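Local structure of endoglucanase (5H4U) at residues 28-37 against 62-73; 137-145 against 183-194. The protein hydrolyses internal beta-1,4-glucosidic linkages of cellulose, lichenan and barley beta-glucan, releasing mainly cellobiose, cellotriose and cellotetraose from carboxymethylcellulose. All coordinates share one frame; numbering follows the deposited sequence.

Contact 1: 28-37 against 62-73; sequences WDCCKPSCSW and TQSGCNGGSSYV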
loop_
_atom_site.group_PDB
_atom_site.type_symbol
_atom_site.label_atom_id
_atom_site.label_comp_id
_atom_site.label_asym_id
_atom_site.label_seq_id
_atom_site.Cartn_x
_atom_site.Cartn_y
_atom_site.Cartn_z
ATOM N N TRP A 28 -4.441 -0.961 5.851
ATOM C CA TRP A 28 -5.297 -0.275 4.893
ATOM C C TRP A 28 -6.149 0.705 5.701
ATOM O O TRP A 28 -7.211 0.349 6.212
ATOM C CB TRP A 28 -6.165 -1.220 4.096
ATOM C CG TRP A 28 -6.853 -0.552 2.971
ATOM C CD1 TRP A 28 -7.992 0.207 3.025
ATOM C CD2 TRP A 28 -6.461 -0.594 1.604
ATOM N NE1 TRP A 28 -8.331 0.646 1.766
ATOM C CE2 TRP A 28 -7.406 0.168 0.873
ATOM C CE3 TRP A 28 -5.402 -1.199 0.922
ATOM C CZ2 TRP A 28 -7.315 0.343 -0.502
ATOM C CZ3 TRP A 28 -5.311 -1.023 -0.443
ATOM C CH2 TRP A 28 -6.268 -0.264 -1.144
ATOM N N ASP A 29 -5.659 1.924 5.809
ATOM C CA ASP A 29 -6.348 2.966 6.535
ATOM C C ASP A 29 -7.145 3.874 5.612
ATOM O O ASP A 29 -7.747 4.833 6.089
ATOM C CB ASP A 29 -5.343 3.775 7.366
ATOM C CG ASP A 29 -4.325 4.510 6.517
ATOM O OD1 ASP A 29 -4.424 4.475 5.265
ATOM O OD2 ASP A 29 -3.388 5.095 7.116
ATOM N N CYS A 30 -7.142 3.614 4.306
ATOM C CA CYS A 30 -7.921 4.359 3.332
ATOM C C CYS A 30 -7.421 5.780 3.095
ATOM O O CYS A 30 -8.051 6.513 2.320
ATOM C CB CYS A 30 -9.402 4.443 3.734
ATOM S SG CYS A 30 -10.304 2.881 3.810
ATOM N N CYS A 31 -6.332 6.213 3.736
ATOM C CA CYS A 31 -5.987 7.628 3.702
ATOM C C CYS A 31 -5.294 8.001 2.397
ATOM O O CYS A 31 -4.678 7.166 1.729
ATOM C CB CYS A 31 -5.046 7.986 4.832
ATOM S SG CYS A 31 -5.656 7.587 6.427
ATOM N N LYS A 32 -5.331 9.285 2.077
ATOM C CA LYS A 32 -4.587 9.740 0.916
ATOM C C LYS A 32 -3.101 9.561 1.199
ATOM O O LYS A 32 -2.602 10.070 2.208
ATOM C CB LYS A 32 -4.918 11.199 0.610
ATOM C CG LYS A 32 -3.986 11.855 -0.376
ATOM C CD LYS A 32 -4.183 13.368 -0.457
ATOM C CE LYS A 32 -3.016 14.043 -1.195
ATOM N NZ LYS A 32 -3.291 14.548 -2.572
ATOM N N PRO A 33 -2.375 8.815 0.375
ATOM C CA PRO A 33 -0.986 8.486 0.698
ATOM C C PRO A 33 -0.049 9.670 0.486
ATOM O O PRO A 33 -0.288 10.553 -0.346
ATOM C CB PRO A 33 -0.674 7.340 -0.263
ATOM C CG PRO A 33 -1.579 7.568 -1.418
ATOM C CD PRO A 33 -2.807 8.232 -0.908
ATOM N N SER A 34 1.045 9.670 1.249
ATOM C CA SER A 34 1.879 10.865 1.321
ATOM C C SER A 34 2.498 11.225 -0.023
ATOM O O SER A 34 2.683 12.409 -0.312
ATOM C CB SER A 34 2.962 10.694 2.382
ATOM O OG SER A 34 3.985 9.832 1.933
ATOM N N CYS A 35 2.768 10.242 -0.880
ATOM C CA CYS A 35 3.344 10.529 -2.189
ATOM C C CYS A 35 2.300 11.026 -3.183
ATOM O O CYS A 35 2.623 11.222 -4.364
ATOM C CB CYS A 35 4.033 9.288 -2.762
ATOM S SG CYS A 35 5.326 8.590 -1.719
ATOM N N SER A 36 1.054 11.206 -2.737
ATOM C CA SER A 36 0.009 11.774 -3.566
ATOM C C SER A 36 0.011 13.302 -3.564
ATOM O O SER A 36 -0.808 13.900 -4.259
ATOM C CB SER A 36 -1.354 11.245 -3.120
ATOM N N TRP A 37 0.905 13.951 -2.828
ATOM C CA TRP A 37 1.038 15.397 -2.970
ATOM C C TRP A 37 2.100 15.727 -4.014
ATOM O O TRP A 37 3.005 14.935 -4.300
ATOM C CB TRP A 37 1.403 16.074 -1.652
ATOM C CG TRP A 37 0.498 15.752 -0.535
ATOM C CD1 TRP A 37 0.648 14.754 0.342
ATOM C CD2 TRP A 37 -0.712 16.441 -0.164
ATOM N NE1 TRP A 37 -0.386 14.746 1.237
ATOM C CE2 TRP A 37 -1.236 15.779 0.956
ATOM C CE3 TRP A 37 -1.397 17.552 -0.667
ATOM C CZ2 TRP A 37 -2.417 16.181 1.587
ATOM C CZ3 TRP A 37 -2.564 17.951 -0.038
ATOM C CH2 TRP A 37 -3.060 17.267 1.077
ATOM N N THR A 62 -6.391 18.252 -3.258
ATOM C CA THR A 62 -7.502 18.104 -2.332
ATOM C C THR A 62 -7.032 17.436 -1.041
ATOM O O THR A 62 -6.257 16.474 -1.056
ATOM C CB THR A 62 -8.637 17.300 -2.968
ATOM O OG1 THR A 62 -9.078 17.967 -4.154
ATOM C CG2 THR A 62 -9.819 17.181 -2.026
ATOM N N GLN A 63 -7.494 17.982 0.085
ATOM C CA GLN A 63 -7.130 17.448 1.388
ATOM C C GLN A 63 -7.705 16.031 1.571
ATOM O O GLN A 63 -8.683 15.632 0.931
ATOM C CB GLN A 63 -7.598 18.412 2.488
ATOM C CG GLN A 63 -7.412 17.920 3.935
ATOM C CD GLN A 63 -5.924 17.730 4.358
ATOM O OE1 GLN A 63 -5.211 18.690 4.621
ATOM N NE2 GLN A 63 -5.471 16.493 4.392
ATOM N N SER A 64 -7.047 15.266 2.429
ATOM C CA SER A 64 -7.366 13.866 2.652
ATOM C C SER A 64 -8.561 13.706 3.581
ATOM O O SER A 64 -8.754 14.485 4.521
ATOM C CB SER A 64 -6.159 13.162 3.261
ATOM O OG SER A 64 -6.564 12.036 4.006
ATOM N N GLY A 65 -9.353 12.655 3.327
ATOM C CA GLY A 65 -10.418 12.326 4.242
ATOM C C GLY A 65 -9.907 12.061 5.639
ATOM O O GLY A 65 -10.598 12.350 6.617
ATOM N N CYS A 66 -8.674 11.553 5.757
ATOM C CA CYS A 66 -8.076 11.346 7.071
ATOM C C CYS A 66 -7.843 12.659 7.811
ATOM O O CYS A 66 -7.791 12.662 9.049
ATOM C CB CYS A 66 -6.790 10.519 6.931
ATOM S SG CYS A 66 -7.300 8.774 6.609
ATOM N N ASN A 67 -7.789 13.787 7.108
ATOM C CA ASN A 67 -7.555 15.080 7.747
ATOM C C ASN A 67 -8.762 15.992 7.583
ATOM O O ASN A 67 -8.641 17.219 7.628
ATOM C CB ASN A 67 -6.295 15.754 7.201
ATOM C CG ASN A 67 -5.047 14.886 7.341
ATOM O OD1 ASN A 67 -4.717 14.440 8.439
ATOM N ND2 ASN A 67 -4.380 14.612 6.234
ATOM N N GLY A 68 -9.928 15.410 7.364
ATOM C CA GLY A 68 -11.141 16.170 7.253
ATOM C C GLY A 68 -11.512 16.582 5.852
ATOM O O GLY A 68 -12.546 17.245 5.675
ATOM N N GLY A 69 -10.756 16.180 4.853
ATOM C CA GLY A 69 -11.066 16.489 3.474
ATOM C C GLY A 69 -11.880 15.400 2.808
ATOM O O GLY A 69 -12.682 14.714 3.435
ATOM N N SER A 70 -11.656 15.218 1.517
ATOM C CA SER A 70 -12.500 14.309 0.757
ATOM C C SER A 70 -11.734 13.409 -0.214
ATOM O O SER A 70 -12.350 12.838 -1.114
ATOM C CB SER A 70 -13.554 15.137 0.027
ATOM O OG SER A 70 -12.927 16.069 -0.832
ATOM N N SER A 71 -10.424 13.274 -0.077
ATOM C CA SER A 71 -9.603 12.473 -0.977
ATOM C C SER A 71 -9.166 11.166 -0.319
ATOM O O SER A 71 -8.721 11.162 0.830
ATOM C CB SER A 71 -8.381 13.276 -1.401
ATOM O OG SER A 71 -7.418 12.450 -1.989
ATOM N N TYR A 72 -9.250 10.059 -1.058
ATOM C CA TYR A 72 -8.961 8.728 -0.510
ATOM C C TYR A 72 -8.026 7.953 -1.427
ATOM O O TYR A 72 -7.711 8.389 -2.540
ATOM C CB TYR A 72 -10.253 7.933 -0.278
ATOM C CG TYR A 72 -11.152 8.600 0.733
ATOM C CD1 TYR A 72 -11.039 8.300 2.084
ATOM C CD2 TYR A 72 -12.059 9.562 0.357
ATOM C CE1 TYR A 72 -11.823 8.911 3.013
ATOM C CE2 TYR A 72 -12.844 10.182 1.276
ATOM C CZ TYR A 72 -12.732 9.848 2.607
ATOM O OH TYR A 72 -13.520 10.471 3.540
ATOM N N VAL A 73 -7.555 6.800 -0.939
ATOM C CA VAL A 73 -6.792 5.891 -1.792
ATOM C C VAL A 73 -7.729 5.216 -2.789
ATOM O O VAL A 73 -8.892 4.919 -2.485
ATOM C CB VAL A 73 -6.014 4.854 -0.956
ATOM C CG1 VAL A 73 -6.942 4.062 -0.086
ATOM C CG2 VAL A 73 -5.205 3.917 -1.880
HETATM O O HOH W 1 -4.027 11.169 4.224
HETATM O O HOH W 2 -5.906 14.455 -3.134
#
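Lys32 NZ is gripped by three oxygens: it gives hydrogen bonds to Ser36 O, to Ser60 O and, at 2.7 Å from Lys32 NZ, to a water that leads across to segment 62-73. That water donates to Thr62 O and accepts from Ser71 OG. The Lys32 chain is extended as far as CE, Lys32 CD passing 3.7 Å from Ser71 OG; the bend at chi4 (107°) comes only at the ammonium, which turns off there to its three acceptors. On the way, Lys32 CE lies 3.3 Å above the centre of one face of the Trp37 ring, whose far corner, CH2, reaches Thr62 O and Gln63 CA. At the root of the same chain, Lys32 CB meets Ser64 CB at 3.5 Å. A second water donates to Lys32 O and hydrogen-bonds Ser64 OG, which also accepts from Cys66 N in an ST turn. Beside it, the Cys31-Cys66 disulfide (chi3 -75°) fastens the segments covalently. Further along, Val73 N gives a weak hydrogen bond to Cys30 O (3.3 Å), which also sits at the edge of the Tyr72 ring by CD1. Val73 CG1 touches Trp28 CZ2 at 3.8 Å. Asp29 OD1, met from above its carboxylate plane, accepts from Cys31 N (3.0 Å) in an Asx turn, which ties the carboxylate of the inferred nucleophile to the backbone two residues on. The contact joins two parts of the long loop between strands 19-27 and 80-82 through the Cys31-Cys66 disulfide, in a disulfide-rich family 45 glycoside hydrolase.

Contact 2: 137-145 against 183-194; sequences FDLMIPGGG and LRAGCNWRFGWF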
loop_
_atom_site.group_PDB
_atom_site.type_symbol
_atom_site.label_atom_id
_atom_site.label_comp_id
_atom_site.label_asym_id
_atom_site.label_seq_id
_atom_site.Cartn_x
_atom_site.Cartn_y
_atom_site.Cartn_z
ATOM N N PHE A 137 8.432 -2.132 5.306
ATOM C CA PHE A 137 7.457 -1.969 4.229
ATOM C C PHE A 137 6.099 -2.366 4.781
ATOM O O PHE A 137 5.927 -3.487 5.264
ATOM C CB PHE A 137 7.806 -2.822 3.007
ATOM C CG PHE A 137 8.816 -2.199 2.085
ATOM C CD1 PHE A 137 10.161 -2.174 2.420
ATOM C CD2 PHE A 137 8.432 -1.697 0.849
ATOM C CE1 PHE A 137 11.091 -1.624 1.562
ATOM C CE2 PHE A 137 9.357 -1.138 -0.011
ATOM C CZ PHE A 137 10.683 -1.093 0.338
ATOM N N ASP A 138 5.136 -1.458 4.697
ATOM C CA ASP A 138 3.771 -1.705 5.161
ATOM C C ASP A 138 2.952 -1.948 3.909
ATOM O O ASP A 138 2.643 -1.015 3.176
ATOM C CB ASP A 138 3.223 -0.539 5.985
ATOM C CG ASP A 138 4.247 0.022 6.982
ATOM O OD1 ASP A 138 4.967 -0.778 7.636
ATOM O OD2 ASP A 138 4.326 1.270 7.137
ATOM N N LEU A 139 2.663 -3.212 3.627
ATOM C CA LEU A 139 1.911 -3.556 2.427
ATOM C C LEU A 139 0.467 -3.086 2.545
ATOM O O LEU A 139 -0.196 -3.311 3.558
ATOM C CB LEU A 139 1.967 -5.070 2.161
ATOM C CG LEU A 139 3.283 -5.758 1.755
ATOM C CD1 LEU A 139 4.455 -5.371 2.616
ATOM C CD2 LEU A 139 3.144 -7.263 1.765
ATOM N N MET A 140 -0.037 -2.495 1.476
ATOM C CA MET A 140 -1.400 -1.978 1.473
ATOM C C MET A 140 -2.354 -3.116 1.111
ATOM O O MET A 140 -2.467 -3.512 -0.047
ATOM C CB MET A 140 -1.497 -0.798 0.513
ATOM C CG MET A 140 -1.060 0.495 1.165
ATOM S SD MET A 140 -0.890 1.941 0.083
ATOM C CE MET A 140 -2.572 2.543 0.106
ATOM N N ILE A 141 -3.048 -3.652 2.113
ATOM C CA ILE A 141 -3.958 -4.777 1.931
ATOM C C ILE A 141 -5.308 -4.466 2.566
ATOM O O ILE A 141 -5.388 -4.283 3.781
ATOM C CB ILE A 141 -3.370 -6.064 2.522
ATOM C CG1 ILE A 141 -1.930 -6.226 2.022
ATOM C CG2 ILE A 141 -4.188 -7.241 2.082
ATOM C CD1 ILE A 141 -1.108 -7.210 2.777
ATOM N N PRO A 142 -6.396 -4.404 1.799
ATOM C CA PRO A 142 -7.711 -4.128 2.391
ATOM C C PRO A 142 -8.078 -5.174 3.428
ATOM O O PRO A 142 -8.054 -6.377 3.163
ATOM C CB PRO A 142 -8.650 -4.178 1.185
ATOM C CG PRO A 142 -7.791 -3.929 0.031
ATOM C CD PRO A 142 -6.477 -4.532 0.343
ATOM N N GLY A 143 -8.352 -4.711 4.638
ATOM C CA GLY A 143 -8.703 -5.603 5.706
ATOM C C GLY A 143 -7.560 -5.954 6.624
ATOM O O GLY A 143 -7.784 -6.674 7.600
ATOM N N GLY A 144 -6.330 -5.532 6.302
ATOM C CA GLY A 144 -5.196 -5.820 7.153
ATOM C C GLY A 144 -5.005 -4.922 8.354
ATOM O O GLY A 144 -3.986 -5.063 9.035
ATOM N N GLY A 145 -5.950 -4.051 8.674
ATOM C CA GLY A 145 -5.815 -3.140 9.807
ATOM C C GLY A 145 -5.548 -1.698 9.398
ATOM O O GLY A 145 -4.823 -1.425 8.435
ATOM N N LEU A 183 -13.238 -3.595 -2.501
ATOM C CA LEU A 183 -11.944 -3.952 -1.923
ATOM C C LEU A 183 -11.802 -5.450 -1.720
ATOM O O LEU A 183 -10.742 -5.920 -1.277
ATOM C CB LEU A 183 -11.713 -3.228 -0.591
ATOM C CG LEU A 183 -11.734 -1.705 -0.650
ATOM C CD1 LEU A 183 -11.667 -1.184 0.747
ATOM C CD2 LEU A 183 -10.577 -1.143 -1.475
ATOM N N ARG A 184 -12.839 -6.213 -2.050
ATOM C CA ARG A 184 -12.859 -7.610 -1.673
ATOM C C ARG A 184 -11.797 -8.403 -2.423
ATOM O O ARG A 184 -11.363 -9.454 -1.936
ATOM C CB ARG A 184 -14.258 -8.165 -1.879
ATOM C CG ARG A 184 -15.132 -7.990 -0.629
ATOM C CD ARG A 184 -16.585 -8.077 -1.015
ATOM N NE ARG A 184 -17.472 -7.307 -0.148
ATOM C CZ ARG A 184 -18.782 -7.531 -0.057
ATOM N NH1 ARG A 184 -19.346 -8.498 -0.781
ATOM N NH2 ARG A 184 -19.527 -6.794 0.745
ATOM N N ALA A 185 -11.439 -7.991 -3.641
ATOM C CA ALA A 185 -10.323 -8.653 -4.300
ATOM C C ALA A 185 -9.079 -8.577 -3.426
ATOM O O ALA A 185 -8.494 -9.606 -3.062
ATOM C CB ALA A 185 -10.056 -8.048 -5.686
ATOM N N GLY A 186 -8.700 -7.364 -3.026
ATOM C CA GLY A 186 -7.468 -7.205 -2.273
ATOM C C GLY A 186 -7.510 -7.984 -0.984
ATOM O O GLY A 186 -6.597 -8.754 -0.673
ATOM N N CYS A 187 -8.619 -7.847 -0.260
ATOM C CA CYS A 187 -8.847 -8.628 0.944
ATOM C C CYS A 187 -8.548 -10.092 0.679
ATOM O O CYS A 187 -7.695 -10.689 1.345
ATOM C CB CYS A 187 -10.292 -8.430 1.398
ATOM S SG CYS A 187 -10.667 -9.073 2.979
ATOM N N ASN A 188 -9.166 -10.655 -0.364
ATOM C CA ASN A 188 -9.010 -12.084 -0.631
ATOM C C ASN A 188 -7.572 -12.443 -0.976
ATOM O O ASN A 188 -7.074 -13.508 -0.577
ATOM C CB ASN A 188 -9.988 -12.519 -1.721
ATOM C CG ASN A 188 -11.385 -12.782 -1.157
ATOM O OD1 ASN A 188 -11.537 -13.472 -0.142
ATOM N ND2 ASN A 188 -12.390 -12.156 -1.745
ATOM N N TRP A 189 -6.891 -11.565 -1.711
ATOM C CA TRP A 189 -5.483 -11.777 -2.028
ATOM C C TRP A 189 -4.663 -12.084 -0.778
ATOM O O TRP A 189 -3.743 -12.907 -0.814
ATOM C CB TRP A 189 -4.976 -10.534 -2.736
ATOM C CG TRP A 189 -3.574 -10.520 -3.195
ATOM C CD1 TRP A 189 -3.114 -10.814 -4.441
ATOM C CD2 TRP A 189 -2.438 -10.093 -2.427
ATOM N NE1 TRP A 189 -1.754 -10.625 -4.484
ATOM C CE2 TRP A 189 -1.319 -10.181 -3.262
ATOM C CE3 TRP A 189 -2.265 -9.665 -1.108
ATOM C CZ2 TRP A 189 -0.042 -9.859 -2.823
ATOM C CZ3 TRP A 189 -1.007 -9.349 -0.678
ATOM C CH2 TRP A 189 0.093 -9.450 -1.527
ATOM N N ARG A 190 -5.017 -11.472 0.350
ATOM C CA ARG A 190 -4.254 -11.687 1.569
ATOM C C ARG A 190 -4.329 -13.142 2.049
ATOM O O ARG A 190 -3.374 -13.650 2.658
ATOM C CB ARG A 190 -4.753 -10.728 2.645
ATOM C CG ARG A 190 -4.149 -10.941 3.998
ATOM C CD ARG A 190 -5.009 -10.318 5.050
ATOM N NE ARG A 190 -4.667 -10.822 6.368
ATOM C CZ ARG A 190 -5.308 -10.498 7.480
ATOM N NH1 ARG A 190 -6.327 -9.651 7.455
ATOM N NH2 ARG A 190 -4.929 -11.036 8.616
ATOM N N PHE A 191 -5.444 -13.826 1.784
ATOM C CA PHE A 191 -5.610 -15.197 2.220
ATOM C C PHE A 191 -5.318 -16.221 1.142
ATOM O O PHE A 191 -5.227 -17.413 1.459
ATOM C CB PHE A 191 -7.028 -15.415 2.745
ATOM C CG PHE A 191 -7.346 -14.591 3.929
ATOM C CD1 PHE A 191 -6.864 -14.972 5.164
ATOM C CD2 PHE A 191 -8.092 -13.436 3.823
ATOM C CE1 PHE A 191 -7.123 -14.234 6.277
ATOM C CE2 PHE A 191 -8.355 -12.686 4.946
ATOM C CZ PHE A 191 -7.868 -13.089 6.175
ATOM N N GLY A 192 -5.142 -15.796 -0.109
ATOM C CA GLY A 192 -4.845 -16.756 -1.151
ATOM C C GLY A 192 -3.379 -16.773 -1.526
ATOM O O GLY A 192 -2.616 -17.600 -1.017
ATOM N N TRP A 193 -2.950 -15.800 -2.329
ATOM C CA TRP A 193 -1.554 -15.753 -2.748
ATOM C C TRP A 193 -0.644 -15.420 -1.578
ATOM O O TRP A 193 0.459 -15.969 -1.460
ATOM C CB TRP A 193 -1.397 -14.710 -3.850
ATOM C CG TRP A 193 -0.014 -14.564 -4.457
ATOM C CD1 TRP A 193 0.391 -15.042 -5.669
ATOM C CD2 TRP A 193 1.119 -13.866 -3.911
ATOM N NE1 TRP A 193 1.693 -14.695 -5.912
ATOM C CE2 TRP A 193 2.171 -13.984 -4.845
ATOM C CE3 TRP A 193 1.351 -13.169 -2.721
ATOM C CZ2 TRP A 193 3.432 -13.434 -4.632
ATOM C CZ3 TRP A 193 2.600 -12.639 -2.502
ATOM C CH2 TRP A 193 3.628 -12.766 -3.459
ATOM N N PHE A 194 -1.099 -14.519 -0.704
ATOM C CA PHE A 194 -0.349 -14.033 0.443
ATOM C C PHE A 194 -0.424 -14.980 1.633
ATOM O O PHE A 194 0.380 -14.859 2.552
ATOM C CB PHE A 194 -0.893 -12.651 0.807
ATOM C CG PHE A 194 -0.053 -11.870 1.776
ATOM C CD1 PHE A 194 1.077 -11.176 1.349
ATOM C CD2 PHE A 194 -0.410 -11.801 3.108
ATOM C CE1 PHE A 194 1.830 -10.430 2.235
ATOM C CE2 PHE A 194 0.354 -11.068 3.994
ATOM C CZ PHE A 194 1.477 -10.371 3.547
HETATM O O HOH W 3 -7.942 -8.692 4.554
#
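Ile141 carries its CG1 beside the backbone N (chi1 -49°) and runs on extended (chi2 164°), which spreads its two branches over segment 183-194: Ile141 CG2 rests on Arg190 CB at 3.6 Å, and CD1 reaches the aromatic pair Trp189 and Phe194. Ile141 CD1 meets the edge of the Trp189 ring, 4.1 Å from Trp189 CZ3, and lies over one face of the Phe194 ring, offset toward its rim. Phe194 CB in turn lies over one face of the Trp189 indole, toward its rim. From strand 135-140, Leu139 CD2 comes obliquely against Phe194 CE1 at 3.5 Å. An alanine in place of Ile141 is likely to leave a gap at the Trp189 edge and over the Phe194 face and to cost Arg190 CB its contact with the CG2 branch. Next along the chain, Pro142 lies against the start of helix 184-191. Pro142 CB packs on Leu183 CB (3.7 Å), and its CD comes close to the backbone of Gly186, where no side chain stands between. Pro142 O receives a CH...O contact from Cys187 CA (3.3 Å) and a hydrogen bond from a water at 2.7 Å from Pro142 O; the same water accepts a weak bond from Arg190 NH1. The Arg190 chain is stretched out, one guanidinium face lies against Phe191 CZ, and its main grips are outside the segments: NH2 on Asn196 OD1 and NH1 on Ile170 O. Gly144 N closes on Ile141 O (3.0 Å) in a type II turn, with Gly143 at the positive-phi corner (98°). The arrangement packs helix 184-191 against the end of strand 135-140, which carries the inferred proton donor Asp138, in the double-psi beta-barrel fold of family 45 enzymes.

From the N terminus, strand 19-27 runs directly into 28-37, and contact 1 closes the 24-residue loop that separates it from 62-73. After strands 80-82, 85-94, 106-111 and 120-128, contact 2 closes 37 residues between 137-145 and 183-194, including helix 152-156. The two follow in series without nesting, but the Cys30-Cys152 disulfide joins contact 1 to the loop closed by contact 2. They also touch directly: Trp28 N probably hydrogen-bonds Gly145 O, the Trp28 ring packs on Pro142, and Val73 meets Met140. Strands 19-27 and 135-140 are parallel neighbours; the inferred catalytic residues Asp29 and Asp138, one in each contact, have side chains about 9 Å apart.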